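Local coordinates for periplasmic solute binding protein (Pectobacterium atrosepticum, PDB 4RY1) that probably captures a sugar or related solute in the periplasm and delivers it to an ABC-type importer, at residues R63-W66 with N67-P70; N403-L406 with K407-I410. One frame throughout, in Å; residues are numbered along the deposited sequence.

Contact 1 of 2, residues R63-W66 with N67-P70; sequences RIDW and NWLP
Asp65 lays its CB methylene over one face of the Trp68 indole, a CH-pi contact in which CB stands 3.6 Å from the centroid of the five-membered ring and only 13° off its normal. The backbone N of Asp65 lies over the same ring system, 3.4 Å from Trp68 CE3, while Ile64 passes the benzo side with its CB 3.8 Å from Trp68 CE3. Beyond the indole, Ile64 CD1 meets Leu69 CD2 at 3.7 Å, the two side chains almost perpendicular.

Polar groups gather beside this apolar layer. Asp65 and Asn67 run alongside each other, their carboxylate and amide planes 51° apart, and a water ties them together: it donates to Asp65 OD2 at 2.7 Å and accepts from Asn67 ND2 at 2.8 Å, with a weak bond from Trp68 NE1. Asn67 reaches it by tucking CG between its own backbone N and carbonyl carbon (chi1 44°), and a hydrogen bond between Lys285 NZ and OD1, the other amide atom, probably fixes the rotation of the group.

Behind these contacts the chain turns on two i to i+3 backbone bonds, Trp68 N to Asp65 O at 3.0 Å and Leu69 N to Trp66 O at 3.1 Å. Trp66 itself swings away, its NE1 bonded to Thr101 O. Asp65 OD1 is hydrogen-bonded to O2 of a glycerol, probably from the crystallisation liquor; such molecules often mark pockets, and the carboxylate may border one. The arrangement is a strand-to-helix turn of the periplasmic binding protein fold, where strand 61-64 gives way to helix 69-74.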
ATOM      1  N   ARG A  63     -10.377   1.413  11.285  1.00 10.82           N
ATOM      2  CA  ARG A  63      -9.596   1.318  10.043  1.00 10.80           C
ATOM      3  C   ARG A  63      -8.598   0.162  10.215  1.00 11.61           C
ATOM      4  O   ARG A  63      -7.935   0.072  11.242  1.00 11.87           O
ATOM      5  CB  ARG A  63      -8.848   2.594   9.725  1.00 10.23           C
ATOM      6  CG  ARG A  63      -8.246   2.654   8.327  1.00 11.15           C
ATOM      7  CD  ARG A  63      -7.261   3.802   8.200  1.00 11.62           C
ATOM      8  NE  ARG A  63      -6.597   3.842   6.897  1.00 13.58           N
ATOM      9  CZ  ARG A  63      -6.877   4.696   5.915  1.00 15.10           C
ATOM     10  NH1 ARG A  63      -7.831   5.595   6.065  1.00 15.09           N
ATOM     11  NH2 ARG A  63      -6.167   4.625   4.790  1.00 18.41           N
ATOM     12  N   ILE A  64      -8.516  -0.702   9.214  1.00 10.58           N
ATOM     13  CA  ILE A  64      -7.579  -1.798   9.222  1.00 11.05           C
ATOM     14  C   ILE A  64      -6.945  -1.939   7.849  1.00 11.33           C
ATOM     15  O   ILE A  64      -7.523  -1.541   6.842  1.00 11.98           O
ATOM     16  CB  ILE A  64      -8.212  -3.135   9.628  1.00 13.35           C
ATOM     17  CG1 ILE A  64      -9.326  -3.542   8.661  1.00 13.62           C
ATOM     18  CG2 ILE A  64      -8.698  -3.110  11.078  1.00 15.70           C
ATOM     19  CD1 ILE A  64      -9.782  -4.979   8.848  1.00 17.48           C
ATOM     20  N   ASP A  65      -5.731  -2.453   7.813  1.00 12.02           N
ATOM     21  CA  ASP A  65      -5.110  -2.852   6.564  1.00 12.55           C
ATOM     22  C   ASP A  65      -5.635  -4.228   6.137  1.00 12.41           C
ATOM     23  O   ASP A  65      -5.855  -5.123   6.969  1.00 12.26           O
ATOM     24  CB  ASP A  65      -3.576  -2.834   6.681  1.00 13.16           C
ATOM     25  CG  ASP A  65      -2.889  -1.727   5.863  1.00 22.51           C
ATOM     26  OD1 ASP A  65      -3.522  -0.931   5.140  1.00 19.69           O
ATOM     27  OD2 ASP A  65      -1.662  -1.647   5.963  1.00 28.32           O
ATOM     28  N   TRP A  66      -5.795  -4.404   4.824  1.00 11.95           N
ATOM     29  CA  TRP A  66      -6.244  -5.689   4.256  1.00 12.93           C
ATOM     30  C   TRP A  66      -5.353  -6.858   4.672  1.00 11.97           C
ATOM     31  O   TRP A  66      -5.822  -7.975   4.932  1.00 13.49           O
ATOM     32  CB  TRP A  66      -6.330  -5.558   2.735  1.00 17.43           C
ATOM     33  CG  TRP A  66      -6.443  -6.816   1.956  1.00 14.40           C
ATOM     34  CD1 TRP A  66      -7.575  -7.526   1.700  1.00 15.50           C
ATOM     35  CD2 TRP A  66      -5.386  -7.466   1.265  1.00 14.63           C
ATOM     36  NE1 TRP A  66      -7.273  -8.606   0.905  1.00 16.81           N
ATOM     37  CE2 TRP A  66      -5.933  -8.573   0.615  1.00 15.12           C
ATOM     38  CE3 TRP A  66      -4.017  -7.208   1.124  1.00 18.20           C
ATOM     39  CZ2 TRP A  66      -5.166  -9.421  -0.167  1.00 19.18           C
ATOM     40  CZ3 TRP A  66      -3.263  -8.047   0.348  1.00 18.57           C
ATOM     41  CH2 TRP A  66      -3.838  -9.137  -0.285  1.00 20.42           C
ATOM     42  N   ASN A  67      -4.065  -6.603   4.738  1.00 12.85           N
ATOM     43  CA  ASN A  67      -3.112  -7.657   5.065  1.00 14.53           C
ATOM     44  C   ASN A  67      -3.096  -8.031   6.535  1.00 14.33           C
ATOM     45  O   ASN A  67      -2.350  -8.945   6.918  1.00 15.85           O
ATOM     46  CB  ASN A  67      -1.742  -7.246   4.565  1.00 18.65           C
ATOM     47  CG  ASN A  67      -1.427  -5.824   4.883  1.00 22.03           C
ATOM     48  OD1 ASN A  67      -2.055  -4.884   4.332  1.00 24.09           O
ATOM     49  ND2 ASN A  67      -0.479  -5.626   5.747  1.00 23.47           N
ATOM     50  N   TRP A  68      -3.950  -7.384   7.335  1.00 12.96           N
ATOM     51  CA  TRP A  68      -4.158  -7.776   8.736  1.00 11.96           C
ATOM     52  C   TRP A  68      -5.272  -8.796   8.894  1.00 12.68           C
ATOM     53  O   TRP A  68      -5.467  -9.338   9.995  1.00 14.21           O
ATOM     54  CB  TRP A  68      -4.448  -6.593   9.650  1.00 12.89           C
ATOM     55  CG  TRP A  68      -3.412  -5.526   9.641  1.00 12.46           C
ATOM     56  CD1 TRP A  68      -2.142  -5.576   9.118  1.00 14.38           C
ATOM     57  CD2 TRP A  68      -3.584  -4.211  10.146  1.00 12.74           C
ATOM     58  NE1 TRP A  68      -1.524  -4.372   9.279  1.00 15.76           N
ATOM     59  CE2 TRP A  68      -2.377  -3.520   9.931  1.00 13.34           C
ATOM     60  CE3 TRP A  68      -4.637  -3.550  10.800  1.00 13.04           C
ATOM     61  CZ2 TRP A  68      -2.204  -2.187  10.305  1.00 15.38           C
ATOM     62  CZ3 TRP A  68      -4.451  -2.228  11.187  1.00 13.63           C
ATOM     63  CH2 TRP A  68      -3.256  -1.561  10.922  1.00 14.92           C
ATOM     64  N   LEU A  69      -5.999  -9.083   7.827  1.00 12.76           N
ATOM     65  CA  LEU A  69      -7.092 -10.043   7.923  1.00 13.82           C
ATOM     66  C   LEU A  69      -6.630 -11.466   8.287  1.00 13.91           C
ATOM     67  O   LEU A  69      -7.340 -12.164   9.013  1.00 13.56           O
ATOM     68  CB  LEU A  69      -7.985 -10.038   6.684  1.00 14.96           C
ATOM     69  CG  LEU A  69      -8.838  -8.787   6.502  1.00 14.22           C
ATOM     70  CD1 LEU A  69      -9.683  -8.926   5.246  1.00 16.23           C
ATOM     71  CD2 LEU A  69      -9.735  -8.531   7.702  1.00 14.05           C
ATOM     72  N   PRO A  70      -5.443 -11.914   7.810  1.00 13.42           N
ATOM     73  CA  PRO A  70      -5.014 -13.246   8.325  1.00 14.49           C
ATOM     74  C   PRO A  70      -4.885 -13.315   9.852  1.00 15.36           C
ATOM     75  O   PRO A  70      -5.405 -14.238  10.482  1.00 15.93           O
ATOM     76  CB  PRO A  70      -3.695 -13.491   7.595  1.00 14.53           C
ATOM     77  CG  PRO A  70      -3.905 -12.753   6.306  1.00 14.07           C
ATOM     78  CD  PRO A  70      -4.584 -11.469   6.700  1.00 15.21           C
TER
HETATM   79  O   HOH W   1       0.336  -3.188   6.791  1.00 27.13           O

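Contact 2 of 2, residues N403-L406 with K407-I410; sequences NRIL and KRAI
Leu406 and Ile410 run alongside each other in the same direction at the buried side of the helix end, with Leu406 CD2 4.0 Å from Ile410 CD1. Ile410 also brings its CG1 to 3.4 Å from Leu406 O, the carbonyl that receives Ile410 N in a nearly straight bond of 2.8 Å (160° at the hydrogen). Its chi1 of -52° sets CG1 beside the backbone N, and from there the chain extends back along Leu406. This is the packed half of the contact: Leu406 also meets Leu373 of helix 371-385 together with Ile188 and Ile195 of the small two-stranded sheet, and Ile410 touches Ile188 and Phe367.

Residues 403-409 form the last turns of helix 391-409, with Ile410 the first residue beyond. It is an alpha-helix with i to i+4 bonds from Lys407 N to Asn403 O (3.0 Å) and from Ala409 N to Ile405 O (2.9 Å). Between them, Arg408 N lies 3.5 Å from Arg404 O, a weak bond, and makes a second weak one to Ile405 O. Ile410 still donates in the helical pattern although its own phi and psi have left the helix.

On the solvent side the contacts are looser and mostly made by long chains. Arg408 bends at chi3 (-60°), which folds its guanidinium back over the preceding turn; Ile405 CA sits over one face of that group, and Arg408 NH2 is 3.7 Å from Ile405 CG1. A salt bridge from Arg408 NH1 to Glu372 OE1 probably steadies this fold-back and links the helix to helix 371-385. Lys407 rests its CB and CG against Asn403 O, each 3.6 Å away, before bending at chi2 and carrying NZ off to Gln193 OE1.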
ATOM      1  N   ASN A 403      10.063 -19.645   4.906  1.00 22.37           N
ATOM      2  CA  ASN A 403       9.181 -20.816   5.003  1.00 22.54           C
ATOM      3  C   ASN A 403       8.801 -21.140   6.455  1.00 22.97           C
ATOM      4  O   ASN A 403       7.649 -21.488   6.724  1.00 24.93           O
ATOM      5  CB  ASN A 403       9.770 -22.023   4.283  1.00 24.04           C
ATOM      6  CG  ASN A 403       9.561 -21.959   2.776  1.00 21.21           C
ATOM      7  OD1 ASN A 403       8.689 -21.226   2.287  1.00 26.59           O
ATOM      8  ND2 ASN A 403      10.346 -22.732   2.028  1.00 26.58           N
ATOM      9  N   ARG A 404       9.745 -20.992   7.386  1.00 23.12           N
ATOM     10  CA  ARG A 404       9.422 -21.112   8.826  1.00 28.15           C
ATOM     11  C   ARG A 404       8.364 -20.088   9.244  1.00 23.30           C
ATOM     12  O   ARG A 404       7.430 -20.427   9.938  1.00 23.25           O
ATOM     13  CB  ARG A 404      10.663 -20.999   9.731  1.00 23.79           C
ATOM     14  CG  ARG A 404      11.652 -22.161   9.567  1.00 28.06           C
ATOM     15  CD  ARG A 404      12.853 -22.069  10.500  1.00 50.28           C
ATOM     16  NE  ARG A 404      13.891 -21.112  10.096  1.00 76.83           N
ATOM     17  CZ  ARG A 404      14.818 -21.327   9.162  1.00 53.82           C
ATOM     18  NH1 ARG A 404      14.845 -22.463   8.472  1.00 97.17           N
ATOM     19  NH2 ARG A 404      15.722 -20.387   8.900  1.00 40.22           N
ATOM     20  N   ILE A 405       8.528 -18.842   8.813  1.00 22.90           N
ATOM     21  CA  ILE A 405       7.569 -17.776   9.158  1.00 20.13           C
ATOM     22  C   ILE A 405       6.173 -18.109   8.633  1.00 20.63           C
ATOM     23  O   ILE A 405       5.184 -18.005   9.348  1.00 19.37           O
ATOM     24  CB  ILE A 405       8.016 -16.407   8.607  1.00 18.73           C
ATOM     25  CG1 ILE A 405       9.236 -15.906   9.373  1.00 20.24           C
ATOM     26  CG2 ILE A 405       6.881 -15.381   8.699  1.00 18.06           C
ATOM     27  CD1 ILE A 405      10.057 -14.872   8.638  1.00 21.63           C
ATOM     28  N   LEU A 406       6.117 -18.521   7.371  1.00 18.20           N
ATOM     29  CA  LEU A 406       4.840 -18.829   6.712  1.00 20.60           C
ATOM     30  C   LEU A 406       4.109 -20.023   7.310  1.00 20.25           C
ATOM     31  O   LEU A 406       2.888 -20.051   7.342  1.00 21.64           O
ATOM     32  CB  LEU A 406       5.029 -18.978   5.200  1.00 19.37           C
ATOM     33  CG  LEU A 406       5.465 -17.694   4.468  1.00 20.96           C
ATOM     34  CD1 LEU A 406       5.686 -18.004   3.002  1.00 23.94           C
ATOM     35  CD2 LEU A 406       4.473 -16.532   4.571  1.00 21.41           C
ATOM     36  N   LYS A 407       4.847 -21.004   7.799  1.00 25.73           N
ATOM     37  CA  LYS A 407       4.192 -22.141   8.453  1.00 24.01           C
ATOM     38  C   LYS A 407       3.491 -21.731   9.748  1.00 25.76           C
ATOM     39  O   LYS A 407       2.501 -22.326  10.155  1.00 29.43           O
ATOM     40  CB  LYS A 407       5.200 -23.255   8.686  1.00 30.30           C
ATOM     41  CG  LYS A 407       5.288 -24.149   7.464  1.00 52.86           C
ATOM     42  CD  LYS A 407       4.219 -25.227   7.553  1.00 72.19           C
ATOM     43  CE  LYS A 407       3.869 -25.869   6.222  1.00 81.33           C
ATOM     44  NZ  LYS A 407       2.642 -26.711   6.356  1.00 54.18           N
ATOM     45  N   ARG A 408       4.017 -20.690  10.376  1.00 23.14           N
ATOM     46  CA  ARG A 408       3.383 -20.073  11.537  1.00 25.05           C
ATOM     47  C   ARG A 408       2.205 -19.183  11.153  1.00 24.94           C
ATOM     48  O   ARG A 408       1.143 -19.230  11.775  1.00 29.03           O
ATOM     49  CB  ARG A 408       4.410 -19.273  12.348  1.00 30.89           C
ATOM     50  CG  ARG A 408       4.942 -20.023  13.555  1.00 33.31           C
ATOM     51  CD  ARG A 408       5.793 -19.145  14.454  1.00 43.35           C
ATOM     52  NE  ARG A 408       6.971 -18.595  13.782  1.00 84.13           N
ATOM     53  CZ  ARG A 408       7.123 -17.318  13.431  1.00 52.95           C
ATOM     54  NH1 ARG A 408       6.156 -16.434  13.661  1.00 45.11           N
ATOM     55  NH2 ARG A 408       8.239 -16.927  12.823  1.00 68.27           N
ATOM     56  N   ALA A 409       2.418 -18.366  10.127  1.00 22.53           N
ATOM     57  CA  ALA A 409       1.466 -17.316   9.742  1.00 21.82           C
ATOM     58  C   ALA A 409       0.252 -17.832   8.971  1.00 22.26           C
ATOM     59  O   ALA A 409      -0.863 -17.336   9.126  1.00 22.53           O
ATOM     60  CB  ALA A 409       2.178 -16.259   8.909  1.00 22.59           C
ATOM     61  N   ILE A 410       0.488 -18.803   8.105  1.00 21.86           N
ATOM     62  CA  ILE A 410      -0.568 -19.339   7.241  1.00 21.23           C
ATOM     63  C   ILE A 410      -1.147 -20.633   7.773  1.00 33.04           C
ATOM     64  O   ILE A 410      -0.408 -21.587   8.048  1.00 36.38           O
ATOM     65  CB  ILE A 410      -0.043 -19.690   5.847  1.00 20.28           C
ATOM     66  CG1 ILE A 410       0.708 -18.503   5.258  1.00 19.59           C
ATOM     67  CG2 ILE A 410      -1.193 -20.189   4.968  1.00 23.63           C
ATOM     68  CD1 ILE A 410       1.210 -18.704   3.848  1.00 19.74           C
TER

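Both contacts join successive four-residue segments, yet they illustrate how place in the fold sets the chemistry. Contact 1 is a buried junction between a strand of the main sheet and a following helix, where an indole, a carboxylate, an amide and a water share one small space near a glycerol. Contact 2 runs along the end of a single helix and one residue past it; it is partly buried, with an apolar inner flank and with Arg404, Lys407 and Arg408 exposed. No helix or strand is common to the two. The centres of contact 1 and contact 2 are 18 Å apart and they do not touch, but Phe367 meets both Pro70 and Ile410.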